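Local atomic coordinates of shikimate 5-dehydrogenase (Mycobacterium fortuitum subsp. fortuitum DSM 46621, PDB entry 4XIJ), a protein that probably catalyses the reversible NADP-dependent reduction of 3-dehydroshikimate to shikimate, the fourth step of chorismate biosynthesis. Residues Leu39-Trp44 and Gln259-Pro264; Asp12-Ala17 and Glu66-Ser71; Ala129-Ser134 and Ile153-Arg158; Gly123-Ser128 and Ala194-Ser199. All blocks are in the same frame, centred on the assembly; numbering follows the deposited sequence.

Contact 1 (Leu39-Trp44 and Gln259-Pro264)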
# COMPACT_ATOMS: atom_id res chain seq x y z
N LEU A 39 7.68 -21.53 3.70
CA LEU A 39 7.42 -22.22 2.43
C LEU A 39 8.48 -23.25 2.08
O LEU A 39 8.38 -23.90 1.04
CB LEU A 39 7.33 -21.20 1.29
CG LEU A 39 6.11 -20.29 1.36
CD1 LEU A 39 6.27 -19.18 0.37
CD2 LEU A 39 4.79 -21.03 1.15
N GLY A 40 9.49 -23.44 2.93
CA GLY A 40 10.51 -24.43 2.63
C GLY A 40 11.55 -23.99 1.63
O GLY A 40 12.22 -24.82 0.98
N LEU A 41 11.74 -22.67 1.54
CA LEU A 41 12.78 -22.06 0.68
C LEU A 41 13.81 -21.30 1.50
O LEU A 41 14.01 -20.08 1.29
CB LEU A 41 12.13 -21.10 -0.32
CG LEU A 41 11.00 -21.73 -1.13
CD1 LEU A 41 10.14 -20.61 -1.83
CD2 LEU A 41 11.59 -22.71 -2.17
N PRO A 42 14.51 -22.00 2.41
CA PRO A 42 15.38 -21.26 3.35
C PRO A 42 16.67 -20.73 2.71
O PRO A 42 17.39 -19.96 3.36
CB PRO A 42 15.69 -22.31 4.41
CG PRO A 42 15.62 -23.62 3.61
CD PRO A 42 14.43 -23.45 2.72
N SER A 43 16.98 -21.11 1.47
CA SER A 43 18.20 -20.54 0.90
C SER A 43 17.93 -19.41 -0.07
O SER A 43 18.88 -18.84 -0.62
CB SER A 43 19.07 -21.62 0.26
OG SER A 43 18.39 -22.21 -0.82
N TRP A 44 16.66 -19.04 -0.28
CA TRP A 44 16.40 -17.79 -1.03
C TRP A 44 16.92 -16.61 -0.22
O TRP A 44 16.87 -16.61 1.03
CB TRP A 44 14.91 -17.62 -1.28
CG TRP A 44 14.35 -18.50 -2.39
CD1 TRP A 44 14.76 -19.76 -2.77
CD2 TRP A 44 13.27 -18.16 -3.22
NE1 TRP A 44 14.00 -20.20 -3.83
CE2 TRP A 44 13.06 -19.25 -4.11
CE3 TRP A 44 12.44 -17.03 -3.32
CZ2 TRP A 44 12.05 -19.24 -5.08
CZ3 TRP A 44 11.41 -17.04 -4.30
CH2 TRP A 44 11.26 -18.12 -5.18
N GLN A 259 3.40 -13.87 -5.89
CA GLN A 259 3.94 -13.69 -7.23
C GLN A 259 5.38 -14.18 -7.37
O GLN A 259 5.77 -14.68 -8.45
CB GLN A 259 3.84 -12.21 -7.65
CG GLN A 259 2.38 -11.79 -7.86
CD GLN A 259 2.26 -10.39 -8.41
OE1 GLN A 259 2.93 -10.04 -9.37
NE2 GLN A 259 1.41 -9.56 -7.80
N PHE A 260 6.19 -13.99 -6.32
CA PHE A 260 7.61 -14.39 -6.43
C PHE A 260 7.75 -15.92 -6.35
O PHE A 260 8.62 -16.49 -7.02
CB PHE A 260 8.49 -13.79 -5.33
CG PHE A 260 8.65 -12.25 -5.33
CD1 PHE A 260 7.95 -11.41 -6.21
CD2 PHE A 260 9.53 -11.66 -4.40
CE1 PHE A 260 8.11 -10.03 -6.15
CE2 PHE A 260 9.69 -10.25 -4.33
CZ PHE A 260 8.98 -9.44 -5.22
N THR A 261 6.96 -16.55 -5.48
CA THR A 261 7.18 -18.00 -5.20
C THR A 261 6.25 -18.92 -5.94
O THR A 261 6.53 -20.11 -6.02
CB THR A 261 7.02 -18.34 -3.71
OG1 THR A 261 5.65 -18.11 -3.33
CG2 THR A 261 7.95 -17.48 -2.87
N GLY A 262 5.14 -18.38 -6.43
CA GLY A 262 4.09 -19.21 -7.00
C GLY A 262 3.30 -20.04 -6.01
O GLY A 262 2.53 -20.93 -6.42
N MET A 263 3.48 -19.78 -4.72
CA MET A 263 2.83 -20.54 -3.65
C MET A 263 1.88 -19.62 -2.87
O MET A 263 2.11 -18.41 -2.78
CB MET A 263 3.88 -21.15 -2.72
CG MET A 263 5.06 -21.74 -3.50
SD MET A 263 6.41 -22.29 -2.44
CE MET A 263 5.48 -23.63 -1.80
N PRO A 264 0.80 -20.17 -2.31
CA PRO A 264 -0.08 -19.38 -1.43
C PRO A 264 0.69 -18.77 -0.26
O PRO A 264 1.60 -19.42 0.29
CB PRO A 264 -1.10 -20.39 -0.95
CG PRO A 264 -1.11 -21.43 -2.07
CD PRO A 264 0.32 -21.55 -2.46
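Leu-39, Leu-41 and Trp-44 lie in the loop from helix 28-38 to strand 45-50 and pack on the C-terminal end of helix 246-261. The contact joins the N-terminal substrate-binding region to a helix of the C-terminal family region. Both helices end at a glycine with positive phi. Gly-40 closes helix 28-38 in a Schellman motif, and Gly-262 follows helix 246-261.

Thr-261 lies at the middle of the contact. Its CG2 is anti to the carbonyl carbon and meets Trp-44 CZ3 at 3.8 Å and Leu-41 CD1 at 4.0 Å. Leu-41 CD1 also lies 3.9 Å above the Trp-44 ring plane, over its centre. The rim of that indole points at the helix end. Trp-44 CH2 is 3.6 Å from Phe-260 O, which sits in the ring plane at the edge. Leu-39 crosses Thr-261 at about a right angle, with Leu-39 CD1 3.9 Å from Thr-261 OG1. The other branch, Leu-39 CD2, comes within 3.7 Å of Pro-264 O. Leu-39 and Met-263 slide past each other in opposite directions. In the conformer described here, one of two deposited, the Met-263 chain bends at chi3 (70°), and Leu-39 CD2 is 4.0 Å from Met-263 CE.

No hydrogen bond crosses between the segments. Thr-261 OG1 is bonded at the helix end itself: it takes the N-H of Met-263 at 3.1 Å in an ST turn and is also hydrogen-bonded to Val-257 O. The polar groups thus hold the helix end in shape, and dispersion and apolar burial carry the contact itself.

Contact 2 (Asp12-Ala17 and Glu66-Ser71)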
# COMPACT_ATOMS: atom_id res chain seq x y z
N ASP A 12 18.80 -25.37 -5.54
CA ASP A 12 18.93 -24.06 -6.15
C ASP A 12 18.12 -23.06 -5.35
O ASP A 12 17.24 -23.42 -4.53
CB ASP A 12 18.43 -24.06 -7.60
CG ASP A 12 19.37 -24.77 -8.54
OD1 ASP A 12 20.54 -25.00 -8.17
OD2 ASP A 12 18.92 -25.10 -9.67
N SER A 13 18.43 -21.79 -5.58
CA SER A 13 17.72 -20.75 -4.88
C SER A 13 17.63 -19.52 -5.74
O SER A 13 18.26 -19.41 -6.81
CB SER A 13 18.41 -20.41 -3.57
OG SER A 13 19.73 -19.99 -3.82
N ARG A 14 16.84 -18.58 -5.23
CA ARG A 14 16.54 -17.36 -5.96
C ARG A 14 16.89 -16.14 -5.12
O ARG A 14 17.10 -16.25 -3.92
CB ARG A 14 15.07 -17.34 -6.36
CG ARG A 14 14.63 -18.51 -7.24
CD ARG A 14 15.39 -18.64 -8.57
NE ARG A 14 15.24 -17.47 -9.47
CZ ARG A 14 14.20 -17.28 -10.30
NH1 ARG A 14 13.21 -18.16 -10.36
NH2 ARG A 14 14.16 -16.20 -11.09
N LYS A 15 16.99 -14.98 -5.77
CA LYS A 15 17.34 -13.74 -5.12
C LYS A 15 16.24 -12.71 -5.29
O LYS A 15 15.64 -12.56 -6.37
CB LYS A 15 18.63 -13.16 -5.70
CG LYS A 15 19.82 -14.17 -5.61
CD LYS A 15 21.12 -13.47 -5.96
CE LYS A 15 21.58 -12.62 -4.77
NZ LYS A 15 22.04 -13.44 -3.58
N ALA A 16 16.02 -11.98 -4.20
CA ALA A 16 15.09 -10.85 -4.21
C ALA A 16 15.66 -9.70 -3.40
O ALA A 16 16.66 -9.86 -2.67
CB ALA A 16 13.68 -11.29 -3.66
N ALA A 17 15.04 -8.54 -3.48
CA ALA A 17 15.50 -7.39 -2.72
C ALA A 17 14.42 -6.34 -2.64
O ALA A 17 13.46 -6.34 -3.43
CB ALA A 17 16.76 -6.75 -3.35
N GLU A 66 18.78 -15.37 -11.90
CA GLU A 66 18.49 -15.82 -10.55
C GLU A 66 17.60 -14.86 -9.75
O GLU A 66 16.98 -15.27 -8.75
CB GLU A 66 19.79 -16.10 -9.77
CG GLU A 66 20.59 -14.89 -9.35
CD GLU A 66 21.56 -14.35 -10.41
OE1 GLU A 66 21.39 -14.65 -11.63
OE2 GLU A 66 22.50 -13.62 -10.00
N TRP A 67 17.50 -13.61 -10.22
CA TRP A 67 16.67 -12.62 -9.54
C TRP A 67 15.24 -12.85 -9.92
O TRP A 67 14.87 -12.71 -11.11
CB TRP A 67 17.15 -11.20 -9.89
CG TRP A 67 18.44 -10.90 -9.17
CD1 TRP A 67 19.72 -11.22 -9.58
CD2 TRP A 67 18.57 -10.25 -7.90
NE1 TRP A 67 20.63 -10.78 -8.63
CE2 TRP A 67 19.94 -10.18 -7.60
CE3 TRP A 67 17.65 -9.69 -7.00
CZ2 TRP A 67 20.43 -9.58 -6.42
CZ3 TRP A 67 18.13 -9.10 -5.82
CH2 TRP A 67 19.51 -9.06 -5.55
N VAL A 68 14.41 -13.13 -8.91
CA VAL A 68 13.04 -13.54 -9.13
C VAL A 68 12.06 -12.38 -8.94
O VAL A 68 10.98 -12.37 -9.52
CB VAL A 68 12.66 -14.71 -8.17
CG1 VAL A 68 12.65 -14.27 -6.69
CG2 VAL A 68 11.34 -15.36 -8.57
N GLY A 69 12.38 -11.43 -8.06
CA GLY A 69 11.43 -10.37 -7.74
C GLY A 69 12.09 -9.26 -6.95
O GLY A 69 13.11 -9.50 -6.29
N LEU A 70 11.52 -8.06 -7.05
CA LEU A 70 11.94 -6.92 -6.26
C LEU A 70 10.75 -6.21 -5.67
O LEU A 70 9.73 -6.02 -6.35
CB LEU A 70 12.72 -5.92 -7.13
CG LEU A 70 13.92 -6.47 -7.87
CD1 LEU A 70 14.32 -5.50 -8.98
CD2 LEU A 70 15.04 -6.69 -6.87
N SER A 71 10.87 -5.78 -4.42
CA SER A 71 9.98 -4.80 -3.84
C SER A 71 10.59 -3.43 -4.07
O SER A 71 11.80 -3.29 -4.04
CB SER A 71 9.79 -5.08 -2.35
OG SER A 71 9.32 -6.43 -2.16
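Lys-15 lies with its aliphatic chain on the indole of Trp-67, where parallel strands 15-20 and 67-72 of the mixed sheet start. Lys-15 CB stands 3.7 Å from the centroid of the six-membered ring, 12° off its normal, a CH-pi contact. Lys-15 CE reaches Trp-67 CZ2 at 3.6 Å. The Lys-15 chain is bent at chi3 and chi4, and its NZ bonds to Thr-45 OG1 on the next strand. The same indole's edge meets Ala-17, with Trp-67 CZ3 3.7 Å from Ala-17 CB. Arg-14 crosses Val-68 at about a right angle. Val-68 CB lies 3.6 Å above one face of the guanidinium, toward the rim.

Glu-66 O takes two donors from opposite faces of its carbonyl plane. Arg-14 NE comes at 2.9 Å and Lys-15 N at 3.0 Å. Val-68 N bonds to Lys-15 O, and Ser-71 N to Ala-17 O at 2.8 Å. In the conformer given, Ser-71 OG is hydrogen-bonded to Tyr-46 OH and Gln-256 OE1, and its side chain lies about 5 Å from a bound sulfate.

Lys-15 thus packs through aliphatic carbons, while Arg-14 turns a guanidinium face to Val-68 and NE to Glu-66 O. The Arg-14 charge would probably polarise the Glu-66 carbonyl.

Contact 3 (Ala129-Ser134 and Ile153-Arg158)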
# COMPACT_ATOMS: atom_id res chain seq x y z
N ALA A 129 -16.74 6.27 0.99
CA ALA A 129 -15.44 6.18 1.69
C ALA A 129 -14.71 7.49 1.63
O ALA A 129 -14.82 8.20 0.63
CB ALA A 129 -14.54 5.07 1.07
N LEU A 130 -13.97 7.79 2.69
CA LEU A 130 -13.11 8.98 2.75
C LEU A 130 -11.65 8.56 2.60
O LEU A 130 -11.24 7.53 3.14
CB LEU A 130 -13.24 9.71 4.11
CG LEU A 130 -14.68 9.94 4.59
CD1 LEU A 130 -14.66 10.69 5.93
CD2 LEU A 130 -15.53 10.71 3.54
N VAL A 131 -10.87 9.39 1.93
CA VAL A 131 -9.40 9.32 2.00
C VAL A 131 -9.00 10.58 2.75
O VAL A 131 -9.37 11.71 2.37
CB VAL A 131 -8.77 9.27 0.61
CG1 VAL A 131 -7.25 9.34 0.72
CG2 VAL A 131 -9.20 8.01 -0.09
N ILE A 132 -8.30 10.40 3.87
CA ILE A 132 -7.83 11.58 4.62
C ILE A 132 -6.40 11.87 4.17
O ILE A 132 -5.51 11.04 4.37
CB ILE A 132 -7.85 11.37 6.17
CG1 ILE A 132 -9.11 10.64 6.69
CG2 ILE A 132 -7.64 12.71 6.88
CD1 ILE A 132 -10.40 11.29 6.32
N GLY A 133 -6.17 13.05 3.61
CA GLY A 133 -4.86 13.43 3.09
C GLY A 133 -4.78 13.35 1.58
O GLY A 133 -5.65 12.73 0.91
N SER A 134 -3.74 13.96 1.02
CA SER A 134 -3.56 14.05 -0.43
C SER A 134 -2.14 13.77 -0.85
O SER A 134 -1.75 14.13 -1.95
CB SER A 134 -3.97 15.44 -0.96
OG SER A 134 -3.20 16.46 -0.34
N ILE A 153 -15.97 8.31 -3.45
CA ILE A 153 -14.73 8.54 -2.74
C ILE A 153 -14.59 10.03 -2.52
O ILE A 153 -14.61 10.82 -3.48
CB ILE A 153 -13.54 8.02 -3.57
CG1 ILE A 153 -13.68 6.51 -3.76
CG2 ILE A 153 -12.25 8.33 -2.87
CD1 ILE A 153 -12.71 5.92 -4.77
N THR A 154 -14.54 10.43 -1.25
CA THR A 154 -14.36 11.85 -0.91
C THR A 154 -12.93 12.05 -0.38
O THR A 154 -12.50 11.37 0.58
CB THR A 154 -15.39 12.29 0.15
OG1 THR A 154 -16.71 12.06 -0.35
CG2 THR A 154 -15.26 13.78 0.55
N ILE A 155 -12.22 13.01 -0.97
CA ILE A 155 -10.85 13.33 -0.57
C ILE A 155 -10.96 14.42 0.49
O ILE A 155 -11.39 15.55 0.20
CB ILE A 155 -10.01 13.81 -1.75
CG1 ILE A 155 -10.09 12.84 -2.93
CG2 ILE A 155 -8.53 14.01 -1.31
CD1 ILE A 155 -9.59 11.38 -2.68
N VAL A 156 -10.59 14.09 1.71
CA VAL A 156 -10.64 15.03 2.84
C VAL A 156 -9.24 15.52 3.04
O VAL A 156 -8.37 14.79 3.52
CB VAL A 156 -11.21 14.33 4.11
CG1 VAL A 156 -11.16 15.23 5.31
CG2 VAL A 156 -12.64 13.79 3.84
N ALA A 157 -8.99 16.76 2.64
CA ALA A 157 -7.63 17.26 2.65
C ALA A 157 -7.67 18.78 2.66
O ALA A 157 -8.70 19.41 2.39
CB ALA A 157 -6.83 16.76 1.42
N ARG A 158 -6.53 19.38 2.95
CA ARG A 158 -6.41 20.83 3.01
C ARG A 158 -6.18 21.49 1.66
O ARG A 158 -6.66 22.60 1.40
CB ARG A 158 -5.23 21.19 3.92
CG ARG A 158 -5.02 22.67 4.07
CD ARG A 158 -3.93 22.97 5.12
NE ARG A 158 -4.34 22.48 6.44
CZ ARG A 158 -3.83 21.41 7.05
NH1 ARG A 158 -2.84 20.71 6.49
NH2 ARG A 158 -4.35 21.03 8.22
O HOH W 1 -17.41 9.54 0.22
O HOH W 2 -3.73 18.50 1.37
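Val-131 packs beside Ile-153 and Ile-155 on one face of the parallel sheet. Val-131 CG2 meets Ile-153 CG2 at 4.1 Å, and Val-131 CB meets Ile-155 CD1 at 4.0 Å. These strands, 128-132 and 152-157, belong to a beta-alpha-beta crossover through helix 138-147. Leu-145 of that helix touches Val-131 and Ile-153 on this face. The parallel sheet and the glycine-rich turn after strand 128-132 are consistent with the Rossmann-type NADP-binding fold of this family.

On the other face Ile-132 and Val-156 lie side by side, pointing the same way. Ile-132 chi2 (-56°) swings CD1 over to its neighbour, where it sits 3.8 Å from Val-156 CB. Leu-130 and Thr-154 run alongside each other too, with Leu-130 CD2 3.7 Å from Thr-154 CB.

Between the faces the backbones are in regular parallel register. Thr-154 N bonds to Ala-129 O, and Thr-154 O accepts from Val-131 N. Val-156 N then bonds to Val-131 O, and Val-156 O accepts from Gly-133 N. The bond from Gly-133 N to Val-156 O is 2.8 Å long and nearly straight, 174° at the hydrogen. It carries the pairing into Gly-133, the first glycine of a possible GxGxxA pattern, whose phi is positive. Gly-133 O is buried and has no polar partner in the model; Ile-155 CG2 lies near it.

At the polar ends water takes over. One water bonds to Ser-134 OG and, weakly, to Arg-158 N. At the opposite end another water donates to Ala-129 O at 2.9 Å and lies 2.7 Å from Thr-154 OG1.

Contact 4 (Gly123-Ser128 and Ala194-Ser199)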
# COMPACT_ATOMS: atom_id res chain seq x y z
N GLY A 123 -11.06 -5.00 3.93
CA GLY A 123 -12.10 -5.97 3.61
C GLY A 123 -13.16 -5.43 2.67
O GLY A 123 -13.26 -5.84 1.50
N THR A 124 -14.00 -4.54 3.19
CA THR A 124 -14.94 -3.76 2.37
C THR A 124 -14.93 -2.34 2.91
O THR A 124 -14.54 -2.10 4.06
CB THR A 124 -16.38 -4.34 2.42
OG1 THR A 124 -17.22 -3.65 1.49
CG2 THR A 124 -17.00 -4.19 3.84
N ALA A 125 -15.35 -1.39 2.08
CA ALA A 125 -15.45 -0.01 2.52
C ALA A 125 -16.88 0.53 2.40
O ALA A 125 -17.10 1.75 2.45
CB ALA A 125 -14.48 0.87 1.70
N GLY A 126 -17.88 -0.35 2.23
CA GLY A 126 -19.24 0.13 2.02
C GLY A 126 -19.41 0.92 0.75
O GLY A 126 -18.72 0.71 -0.25
N ASP A 127 -20.33 1.88 0.80
CA ASP A 127 -20.71 2.67 -0.38
C ASP A 127 -19.99 4.02 -0.46
O ASP A 127 -19.72 4.50 -1.54
CB ASP A 127 -22.20 2.95 -0.40
CG ASP A 127 -23.03 1.70 -0.59
OD1 ASP A 127 -22.50 0.60 -0.91
OD2 ASP A 127 -24.26 1.85 -0.37
N SER A 128 -19.70 4.63 0.68
CA SER A 128 -19.13 5.96 0.72
C SER A 128 -17.87 5.94 1.58
O SER A 128 -17.90 5.58 2.76
CB SER A 128 -20.12 7.00 1.27
OG SER A 128 -19.45 8.24 1.41
N ALA A 194 -20.35 8.70 5.69
CA ALA A 194 -19.27 7.74 5.36
C ALA A 194 -19.45 6.36 5.98
O ALA A 194 -19.84 6.24 7.13
CB ALA A 194 -17.92 8.32 5.79
N ASP A 195 -19.08 5.34 5.22
CA ASP A 195 -18.99 3.95 5.75
C ASP A 195 -17.60 3.56 6.22
O ASP A 195 -17.45 2.74 7.10
CB ASP A 195 -19.49 2.99 4.68
CG ASP A 195 -20.92 3.33 4.27
OD1 ASP A 195 -21.80 3.39 5.17
OD2 ASP A 195 -21.16 3.58 3.09
N ALA A 196 -16.60 4.20 5.65
CA ALA A 196 -15.22 3.83 5.96
C ALA A 196 -14.31 4.98 5.62
O ALA A 196 -14.70 5.85 4.83
CB ALA A 196 -14.78 2.57 5.12
N ALA A 197 -13.11 4.96 6.18
CA ALA A 197 -12.06 5.93 5.78
C ALA A 197 -10.70 5.28 5.79
O ALA A 197 -10.48 4.35 6.58
CB ALA A 197 -12.03 7.17 6.71
N VAL A 198 -9.81 5.79 4.94
CA VAL A 198 -8.39 5.47 4.98
C VAL A 198 -7.68 6.75 5.32
O VAL A 198 -7.74 7.70 4.55
CB VAL A 198 -7.88 4.93 3.62
CG1 VAL A 198 -6.38 4.56 3.69
CG2 VAL A 198 -8.71 3.73 3.19
N SER A 199 -6.97 6.77 6.43
CA SER A 199 -6.22 7.95 6.83
C SER A 199 -4.75 7.81 6.49
O SER A 199 -4.08 6.86 6.94
CB SER A 199 -6.38 8.19 8.34
OG SER A 199 -5.71 9.39 8.67
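Asp-195 reaches from just before strand 196-199 into the loop that leads to strand 128-132. Its CB faces two carbonyl oxygens, Ala-125 O at 3.5 Å and Ser-128 O at 3.6 Å. Gly-126 passes close by, its CA 3.9 Å from the same Asp-195 CB. A CB on Gly-126 would point toward Asp-195 CB and clash with it, and the positive phi also favours glycine.

The next atom, CG, is anti to the carbonyl carbon (chi1 -58°) and faces the amides at the loop end. At the tip, OD2 takes two backbone N-H groups. Asp-127 N lies 3.0 Å from Asp-195 OD2 and approaches from above the carboxylate plane, 37° out of it. Ser-128 N, also 3.0 Å from Asp-195 OD2, comes on the anti side and closer to the plane. One carboxylate oxygen thus grips two successive amides and holds the end of the loop. The Asp-127 carboxylate is not in contact with it; its OD2 is 5.0 Å from Asp-195 OD2. These two like charges would be expected to repel mildly.

The backbone of Asp-195 answers in the other direction. Asp-195 N bonds to Ser-128 O at 2.7 Å, in the carbonyl plane, and Ala-196 N makes a weak second bond to that oxygen. Next to these bonds, Ala-125 CB packs on Ala-196 CB. Ala-125 O is buried there without a polar partner in the model.

The loop follows helix 114-122, and Val-198 packs on Val-118 and Leu-122 of that helix. Ala-125 packs on Leu-148 and Val-150 of a neighbouring loop, while Ala-196 continues the pairing with Leu-130 as strand 196-199 enters the parallel sheet.

From the N terminus, segment 12-17 opens contact 2, which closes at 66-71 within the mixed sheet. Contact 1 opens between these, at 39-44, and closes only at 259-264, so contacts 1 and 2 cross. They touch, for example where Phe-260 O packs against Val-68 CG2. Contact 4 opens at 123-128. Contact 3 opens next and closes at 153-158, before contact 4 closes at 194-199, so contact 3 nests within contact 4. Both lie in the long span closed by contact 1 and in series after contact 2. They share the parallel sheet, in which strands 128-132 and 196-199 are neighbours. Contact 1 brings the chain's C-terminal part back to its N-terminal region.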